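Local coordinates for chemotaxis protein CheX (Vibrio vulnificus, PDB 6VPW), which probably works in bacterial chemotaxis as a CheX-type phosphatase that removes the phosphoryl group from the response regulator CheY, at residues 101-106 with 113-118; 13-18 with 25-30; 5-10 with 135-140. One frame throughout, in Å; residues are numbered along the deposited sequence. Where two conformers were deposited one is given.

Contact 1: residues 101-106 with 113-118; sequences GAKRIL and FDMATP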
loop_
_atom_site.group_PDB
_atom_site.type_symbol
_atom_site.label_atom_id
_atom_site.label_comp_id
_atom_site.label_asym_id
_atom_site.label_seq_id
_atom_site.Cartn_x
_atom_site.Cartn_y
_atom_site.Cartn_z
ATOM N N GLY A 101 -17.281 4.872 1.402
ATOM C CA GLY A 101 -18.062 5.970 1.998
ATOM C C GLY A 101 -17.521 7.346 1.586
ATOM O O GLY A 101 -18.334 8.221 1.255
ATOM N N ALA A 102 -16.205 7.555 1.669
ATOM C CA ALA A 102 -15.573 8.833 1.275
ATOM C C ALA A 102 -15.873 9.116 -0.205
ATOM O O ALA A 102 -16.233 10.259 -0.556
ATOM C CB ALA A 102 -14.084 8.766 1.536
ATOM N N LYS A 103 -15.746 8.087 -1.039
ATOM C CA LYS A 103 -16.002 8.195 -2.497
ATOM C C LYS A 103 -17.442 8.662 -2.746
ATOM O O LYS A 103 -17.660 9.512 -3.617
ATOM C CB LYS A 103 -15.791 6.832 -3.162
ATOM C CG LYS A 103 -16.191 6.749 -4.629
ATOM C CD LYS A 103 -15.920 5.379 -5.225
ATOM C CE LYS A 103 -16.826 5.055 -6.398
ATOM N NZ LYS A 103 -16.602 5.944 -7.546
ATOM N N ARG A 104 -18.395 8.099 -2.004
ATOM C CA ARG A 104 -19.823 8.456 -2.199
ATOM C C ARG A 104 -20.024 9.920 -1.788
ATOM O O ARG A 104 -20.695 10.654 -2.543
ATOM C CB ARG A 104 -20.737 7.499 -1.427
ATOM C CG ARG A 104 -22.201 7.605 -1.836
ATOM C CD ARG A 104 -23.157 6.689 -1.087
ATOM N NE ARG A 104 -22.955 5.262 -1.315
ATOM C CZ ARG A 104 -23.384 4.596 -2.381
ATOM N NH1 ARG A 104 -24.012 5.227 -3.357
ATOM N NH2 ARG A 104 -23.169 3.296 -2.481
ATOM N N ILE A 105 -19.415 10.337 -0.671
ATOM C CA ILE A 105 -19.568 11.740 -0.174
ATOM C C ILE A 105 -18.893 12.715 -1.157
ATOM O O ILE A 105 -19.527 13.706 -1.558
ATOM C CB ILE A 105 -19.030 11.870 1.267
ATOM C CG1 ILE A 105 -19.860 11.009 2.225
ATOM C CG2 ILE A 105 -19.007 13.331 1.711
ATOM C CD1 ILE A 105 -19.210 10.731 3.569
ATOM N N LEU A 106 -17.656 12.433 -1.545
ATOM C CA LEU A 106 -16.910 13.338 -2.461
ATOM C C LEU A 106 -17.588 13.418 -3.832
ATOM O O LEU A 106 -17.505 14.496 -4.459
ATOM C CB LEU A 106 -15.467 12.839 -2.534
ATOM C CG LEU A 106 -14.651 13.211 -1.299
ATOM C CD1 LEU A 106 -13.374 12.399 -1.199
ATOM C CD2 LEU A 106 -14.354 14.710 -1.304
ATOM N N PHE A 113 -13.623 9.571 -8.099
ATOM C CA PHE A 113 -12.472 8.638 -8.220
ATOM C C PHE A 113 -12.973 7.202 -8.121
ATOM O O PHE A 113 -14.084 6.975 -7.585
ATOM C CB PHE A 113 -11.395 8.927 -7.170
ATOM C CG PHE A 113 -11.818 8.720 -5.739
ATOM C CD1 PHE A 113 -11.826 7.453 -5.180
ATOM C CD2 PHE A 113 -12.204 9.797 -4.951
ATOM C CE1 PHE A 113 -12.220 7.259 -3.867
ATOM C CE2 PHE A 113 -12.559 9.606 -3.629
ATOM C CZ PHE A 113 -12.591 8.335 -3.095
ATOM N N ASP A 114 -12.172 6.278 -8.652
ATOM C CA ASP A 114 -12.435 4.819 -8.561
ATOM C C ASP A 114 -11.330 4.228 -7.690
ATOM O O ASP A 114 -10.211 4.797 -7.708
ATOM C CB ASP A 114 -12.478 4.182 -9.946
ATOM C CG ASP A 114 -13.602 4.721 -10.805
ATOM O OD1 ASP A 114 -14.761 4.660 -10.345
ATOM O OD2 ASP A 114 -13.296 5.240 -11.898
ATOM N N MET A 115 -11.631 3.162 -6.948
ATOM C CA MET A 115 -10.620 2.576 -6.024
ATOM C C MET A 115 -9.973 1.351 -6.659
ATOM O O MET A 115 -10.639 0.655 -7.445
ATOM C CB MET A 115 -11.248 2.080 -4.719
ATOM C CG MET A 115 -12.337 2.949 -4.185
ATOM S SD MET A 115 -13.221 2.030 -2.900
ATOM C CE MET A 115 -14.865 2.670 -3.185
ATOM N N ALA A 116 -8.739 1.102 -6.261
ATOM C CA ALA A 116 -8.002 -0.113 -6.640
ATOM C C ALA A 116 -8.378 -1.182 -5.601
ATOM O O ALA A 116 -9.452 -1.070 -5.010
ATOM C CB ALA A 116 -6.529 0.179 -6.666
ATOM N N THR A 117 -7.529 -2.178 -5.414
ATOM C CA THR A 117 -7.820 -3.242 -4.432
ATOM C C THR A 117 -6.989 -2.921 -3.199
ATOM O O THR A 117 -5.883 -2.395 -3.302
ATOM C CB THR A 117 -7.549 -4.623 -5.043
ATOM O OG1 THR A 117 -6.187 -4.634 -5.455
ATOM C CG2 THR A 117 -8.433 -4.916 -6.231
ATOM N N PRO A 118 -7.514 -3.187 -1.990
ATOM C CA PRO A 118 -6.750 -2.917 -0.787
ATOM C C PRO A 118 -5.622 -3.947 -0.615
ATOM O O PRO A 118 -5.724 -5.097 -1.084
ATOM C CB PRO A 118 -7.779 -2.983 0.342
ATOM C CG PRO A 118 -8.934 -3.795 -0.201
ATOM C CD PRO A 118 -8.838 -3.771 -1.718
HETATM O O HOH W 1 -15.931 10.030 -5.665
#
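The aromatic ring of Phe113 takes the side chain of Lys103 over one face, with CG lying 4.1 Å above the ring plane and offset toward the rim, while CD1 of Leu106 meets the edge in plane. The lysine's CB sits 3.5 Å from Phe113 CZ. With CG anti to the backbone N (chi1 172°), the extended chain runs past the ring and then turns at its last torsion. That bend brings NZ within 2.7 Å of Phe113 O in a hydrogen bond, the donor tilted 21° from the carbonyl plane. At 3.6 Å, Lys103 NZ also forms a salt bridge with Asp114 OD1, so the ammonium group is shared between a carbonyl and a carboxylate on consecutive residues. Met115 packs against the apolar shaft of the same lysine, its CE 3.6 Å from Lys103 CD. A water adds a further polar link, donating to Lys103 O and accepting a weak bond from Phe113 N. Phe11 of helix 8-23 and Met50 of strand 44-51 also touch Phe113. An amphipathic lysine thus joins the last turns of helix 85-107 to the start of strand 114-123, outermost within this chain, a helix-on-sheet packing within the CheC-like fold of the CheX family.

Contact 2: residues 13-18 with 25-30; sequences ASLMNV and LELKPQ
Met16 and Leu27 mark the closest backbone approach, 6.1 Å between their CA atoms, where a turn of helix 8-23 faces the chain as it extends into strand 28-34. A single water bridges the two backbones: it donates to Met16 O and to Leu25 O, both at 2.8 Å, and accepts from Leu27 N at 2.9 Å. Beside this bridge the side chains meet through carbon and sulfur. Leu15 CD2 lies 3.9 Å from Leu27 CD1, and the two side chains pass at a slant. The end of the Met16 side chain reaches across to Pro29, the two side chains crossing at about a right angle. Its first two torsions carry SD to 3.8 Å from Pro29 CG; the bend at chi3 (59°) then sets CE against the proline ring as well and 3.8 Å from Leu27 O. Phe141 of strand 137-142 touches both Leu15 and Met16, and Leu67 of helix 65-76 packs on Leu27. The chemistry is therefore divided: apolar side chains supply the direct contact, whereas the polar backbone groups of the helix and of the returning chain are joined through water, which bonds to two carbonyls and one amide at once.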
loop_
_atom_site.group_PDB
_atom_site.type_symbol
_atom_site.label_atom_id
_atom_site.label_comp_id
_atom_site.label_asym_id
_atom_site.label_seq_id
_atom_site.Cartn_x
_atom_site.Cartn_y
_atom_site.Cartn_z
ATOM N N ALA A 13 -14.432 11.310 8.764
ATOM C CA ALA A 13 -15.810 10.964 9.184
ATOM C C ALA A 13 -16.121 9.502 8.835
ATOM O O ALA A 13 -16.746 8.790 9.656
ATOM C CB ALA A 13 -16.783 11.920 8.522
ATOM N N SER A 14 -15.641 9.051 7.673
ATOM C CA SER A 14 -15.923 7.667 7.214
ATOM C C SER A 14 -15.297 6.628 8.156
ATOM O O SER A 14 -15.998 5.642 8.471
ATOM C CB SER A 14 -15.472 7.460 5.797
ATOM O OG SER A 14 -15.935 6.218 5.312
ATOM N N LEU A 15 -14.036 6.808 8.571
ATOM C CA LEU A 15 -13.421 5.814 9.500
ATOM C C LEU A 15 -14.191 5.824 10.826
ATOM O O LEU A 15 -14.462 4.751 11.361
ATOM C CB LEU A 15 -11.940 6.110 9.753
ATOM C CG LEU A 15 -11.279 5.211 10.802
ATOM C CD1 LEU A 15 -11.307 3.751 10.377
ATOM C CD2 LEU A 15 -9.852 5.638 11.080
ATOM N N MET A 16 -14.522 7.006 11.328
ATOM C CA MET A 16 -15.229 7.059 12.636
ATOM C C MET A 16 -16.604 6.407 12.506
ATOM O O MET A 16 -16.973 5.639 13.421
ATOM C CB MET A 16 -15.371 8.501 13.119
ATOM C CG MET A 16 -14.042 9.125 13.476
ATOM S SD MET A 16 -14.198 10.832 13.989
ATOM C CE MET A 16 -15.310 10.639 15.390
ATOM N N ASN A 17 -17.320 6.675 11.415
ATOM C CA ASN A 17 -18.689 6.109 11.246
ATOM C C ASN A 17 -18.638 4.600 11.011
ATOM O O ASN A 17 -19.554 3.905 11.497
ATOM C CB ASN A 17 -19.448 6.840 10.141
ATOM C CG ASN A 17 -19.711 8.273 10.533
ATOM O OD1 ASN A 17 -19.693 8.587 11.719
ATOM N ND2 ASN A 17 -19.939 9.138 9.562
ATOM N N VAL A 18 -17.616 4.108 10.304
ATOM C CA VAL A 18 -17.515 2.647 10.036
ATOM C C VAL A 18 -17.288 1.937 11.376
ATOM O O VAL A 18 -18.004 0.937 11.659
ATOM C CB VAL A 18 -16.414 2.318 8.999
ATOM C CG1 VAL A 18 -16.090 0.839 8.971
ATOM C CG2 VAL A 18 -16.783 2.789 7.601
ATOM N N LEU A 25 -17.438 0.901 18.201
ATOM C CA LEU A 25 -16.222 1.452 18.853
ATOM C C LEU A 25 -16.039 2.916 18.437
ATOM O O LEU A 25 -16.129 3.229 17.225
ATOM C CB LEU A 25 -15.021 0.577 18.483
ATOM C CG LEU A 25 -13.723 0.898 19.219
ATOM C CD1 LEU A 25 -12.888 -0.349 19.423
ATOM C CD2 LEU A 25 -12.932 1.975 18.495
ATOM N N GLU A 26 -15.760 3.771 19.421
ATOM C CA GLU A 26 -15.634 5.230 19.193
ATOM C C GLU A 26 -14.160 5.641 19.185
ATOM O O GLU A 26 -13.496 5.464 20.216
ATOM C CB GLU A 26 -16.407 5.959 20.291
ATOM C CG GLU A 26 -16.568 7.445 20.051
ATOM C CD GLU A 26 -17.498 8.114 21.048
ATOM O OE1 GLU A 26 -17.386 7.813 22.253
ATOM O OE2 GLU A 26 -18.368 8.894 20.611
ATOM N N LEU A 27 -13.675 6.145 18.048
ATOM C CA LEU A 27 -12.295 6.688 17.975
ATOM C C LEU A 27 -12.322 8.166 18.353
ATOM O O LEU A 27 -13.312 8.855 18.019
ATOM C CB LEU A 27 -11.726 6.539 16.567
ATOM C CG LEU A 27 -11.319 5.132 16.151
ATOM C CD1 LEU A 27 -10.552 5.187 14.839
ATOM C CD2 LEU A 27 -10.479 4.461 17.229
ATOM N N LYS A 28 -11.262 8.608 19.030
ATOM C CA LYS A 28 -11.074 10.018 19.424
ATOM C C LYS A 28 -10.177 10.659 18.375
ATOM O O LYS A 28 -8.986 10.372 18.312
ATOM C CB LYS A 28 -10.474 10.103 20.832
ATOM C CG LYS A 28 -9.851 11.440 21.214
ATOM C CD LYS A 28 -10.811 12.606 21.228
ATOM C CE LYS A 28 -10.126 13.928 21.520
ATOM N NZ LYS A 28 -9.423 13.930 22.828
ATOM N N PRO A 29 -10.730 11.514 17.492
ATOM C CA PRO A 29 -9.916 12.177 16.481
ATOM C C PRO A 29 -9.074 13.316 17.057
ATOM O O PRO A 29 -9.584 14.053 17.861
ATOM C CB PRO A 29 -10.952 12.760 15.505
ATOM C CG PRO A 29 -12.192 12.963 16.358
ATOM C CD PRO A 29 -12.159 11.845 17.380
ATOM N N GLN A 30 -7.796 13.357 16.687
ATOM C CA GLN A 30 -6.921 14.511 16.996
ATOM C C GLN A 30 -7.016 15.423 15.768
ATOM O O GLN A 30 -7.536 14.958 14.745
ATOM C CB GLN A 30 -5.484 14.076 17.301
ATOM C CG GLN A 30 -5.312 13.439 18.674
ATOM C CD GLN A 30 -5.942 12.069 18.781
ATOM O OE1 GLN A 30 -5.808 11.234 17.893
ATOM N NE2 GLN A 30 -6.611 11.815 19.894
HETATM O O HOH W 2 -15.409 5.480 15.759
#

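Contact 3: residues 5-10 with 135-140; sequences AEFVNP and SIIIMP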
loop_
_atom_site.group_PDB
_atom_site.type_symbol
_atom_site.label_atom_id
_atom_site.label_comp_id
_atom_site.label_asym_id
_atom_site.label_seq_id
_atom_site.Cartn_x
_atom_site.Cartn_y
_atom_site.Cartn_z
ATOM N N ALA A 5 -7.893 19.857 0.226
ATOM C CA ALA A 5 -8.332 19.699 1.656
ATOM C C ALA A 5 -9.794 19.241 1.723
ATOM O O ALA A 5 -10.227 18.862 2.825
ATOM C CB ALA A 5 -8.147 20.991 2.409
ATOM N N GLU A 6 -10.514 19.302 0.596
ATOM C CA GLU A 6 -11.941 18.876 0.525
ATOM C C GLU A 6 -12.063 17.372 0.812
ATOM O O GLU A 6 -13.164 16.919 1.188
ATOM C CB GLU A 6 -12.515 19.205 -0.857
ATOM C CG GLU A 6 -11.660 18.691 -2.008
ATOM C CD GLU A 6 -12.163 19.031 -3.401
ATOM O OE1 GLU A 6 -13.365 18.807 -3.669
ATOM O OE2 GLU A 6 -11.355 19.546 -4.211
ATOM N N PHE A 7 -10.976 16.622 0.635
ATOM C CA PHE A 7 -11.043 15.152 0.830
ATOM C C PHE A 7 -10.782 14.779 2.294
ATOM O O PHE A 7 -11.053 13.634 2.656
ATOM C CB PHE A 7 -10.047 14.443 -0.096
ATOM C CG PHE A 7 -8.628 14.921 0.035
ATOM C CD1 PHE A 7 -7.852 14.552 1.124
ATOM C CD2 PHE A 7 -8.064 15.747 -0.926
ATOM C CE1 PHE A 7 -6.544 14.998 1.248
ATOM C CE2 PHE A 7 -6.756 16.193 -0.798
ATOM C CZ PHE A 7 -6.002 15.827 0.294
ATOM N N VAL A 8 -10.313 15.717 3.115
ATOM C CA VAL A 8 -9.919 15.355 4.510
ATOM C C VAL A 8 -11.131 14.887 5.339
ATOM O O VAL A 8 -11.107 13.734 5.784
ATOM C CB VAL A 8 -9.171 16.520 5.184
ATOM C CG1 VAL A 8 -8.955 16.292 6.670
ATOM C CG2 VAL A 8 -7.851 16.798 4.491
ATOM N N ASN A 9 -12.135 15.744 5.536
ATOM C CA ASN A 9 -13.283 15.426 6.433
ATOM C C ASN A 9 -14.052 14.179 5.993
ATOM O O ASN A 9 -14.417 13.374 6.842
ATOM C CB ASN A 9 -14.184 16.643 6.618
ATOM C CG ASN A 9 -13.479 17.732 7.397
ATOM O OD1 ASN A 9 -12.486 17.468 8.065
ATOM N ND2 ASN A 9 -13.988 18.945 7.325
ATOM N N PRO A 10 -14.400 13.996 4.702
ATOM C CA PRO A 10 -15.093 12.779 4.277
ATOM C C PRO A 10 -14.367 11.490 4.694
ATOM O O PRO A 10 -15.066 10.572 5.124
ATOM C CB PRO A 10 -15.168 12.924 2.756
ATOM C CG PRO A 10 -15.177 14.417 2.540
ATOM C CD PRO A 10 -14.257 14.968 3.610
ATOM N N SER A 135 -0.172 17.391 -0.938
ATOM C CA SER A 135 0.179 17.463 0.502
ATOM C C SER A 135 -0.205 16.142 1.180
ATOM O O SER A 135 -1.326 15.638 0.906
ATOM C CB SER A 135 -0.505 18.656 1.137
ATOM O OG SER A 135 -0.158 18.785 2.508
ATOM N N ILE A 136 0.706 15.569 1.976
ATOM C CA ILE A 136 0.366 14.330 2.738
ATOM C C ILE A 136 -0.290 14.764 4.051
ATOM O O ILE A 136 0.401 15.400 4.877
ATOM C CB ILE A 136 1.592 13.436 2.994
ATOM C CG1 ILE A 136 2.287 13.049 1.683
ATOM C CG2 ILE A 136 1.174 12.215 3.807
ATOM C CD1 ILE A 136 3.637 12.417 1.869
ATOM N N ILE A 137 -1.563 14.415 4.225
ATOM C CA ILE A 137 -2.334 14.763 5.455
ATOM C C ILE A 137 -2.369 13.531 6.362
ATOM O O ILE A 137 -2.650 12.416 5.848
ATOM C CB ILE A 137 -3.760 15.220 5.092
ATOM C CG1 ILE A 137 -3.772 16.367 4.074
ATOM C CG2 ILE A 137 -4.538 15.573 6.354
ATOM C CD1 ILE A 137 -3.129 17.632 4.568
ATOM N N ILE A 138 -2.032 13.710 7.639
ATOM C CA ILE A 138 -2.126 12.601 8.628
ATOM C C ILE A 138 -3.266 12.967 9.577
ATOM O O ILE A 138 -3.335 14.132 9.981
ATOM C CB ILE A 138 -0.802 12.336 9.375
ATOM C CG1 ILE A 138 -0.938 11.151 10.338
ATOM C CG2 ILE A 138 -0.311 13.586 10.097
ATOM C CD1 ILE A 138 0.376 10.682 10.934
ATOM N N MET A 139 -4.146 12.009 9.859
ATOM C CA MET A 139 -5.294 12.227 10.769
ATOM C C MET A 139 -5.134 11.235 11.917
ATOM O O MET A 139 -5.435 10.054 11.748
ATOM C CB MET A 139 -6.617 11.989 10.030
ATOM C CG MET A 139 -6.634 12.586 8.611
ATOM S SD MET A 139 -8.134 12.191 7.669
ATOM C CE MET A 139 -7.544 12.484 6.004
ATOM N N PRO A 140 -4.543 11.639 13.065
ATOM C CA PRO A 140 -4.380 10.730 14.196
ATOM C C PRO A 140 -5.694 10.446 14.939
ATOM O O PRO A 140 -6.574 11.304 14.973
ATOM C CB PRO A 140 -3.403 11.437 15.160
ATOM C CG PRO A 140 -2.930 12.694 14.420
ATOM C CD PRO A 140 -3.950 12.959 13.325
#
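Val8 presents its two methyl groups to different partners, and this division organises the packing of the chain's N-terminal end on strand 137-142. With CG1 anti to the backbone N and CG2 anti to the carbonyl carbon (chi1 170°), the valine fork opens toward Met139 on one branch and Ile137 on the other. Val8 CG2 meets Ile137 CG2 at 4.0 Å, the two side chains crossing at about a right angle. Met139 comes in at a slant, extended beyond its CG, and its terminal methyl CE lies 4.1 Å from Val8 CG1. The same methyl also rests 3.8 Å from Val8 O, where the helix is beginning, and Met139 SD is as near to that oxygen. Phe7 adds a looser contact: its CE1 is 4.2 Å from Ile137 CG1, which approaches the ring obliquely. CG1 of this isoleucine thus lies beside both Val8 CG2 and the aromatic ring. Ile137 and Met139, two positions apart on the strand, both direct their CB toward the helix start, as alternation along a strand requires. Phe7 continues the apolar layer to Phe154, their ring planes at about 45°, and to Leu106 of helix 85-107. This is the helix-on-sheet packing of an alpha+beta fold, with the beginning of helix 8-23 on one face of the antiparallel sheet.

From the N terminus, the chain enters helix 8-23, and contact 2 closes the first short loop as the polypeptide turns back from that helix into edge strand 28-34. Contact 1 follows in series, joining the end of helix 85-107 to strand 114-123, the outermost strand within this chain on the other side of the six-stranded sheet, where the second subunit adjoins it. Contact 3 closes last, bringing strand 137-142 to the start of helix 8-23, and its long loop encloses both others. Contacts 2 and 3 share this helix and reach neighbouring strands, linked by a probable hydrogen bond from Gln30 N to Pro140 O. Leu106 packs on residues 5-10, connecting contacts 1 and 3, while Ser14 touches Gly101 and Ala102, connecting contacts 1 and 2.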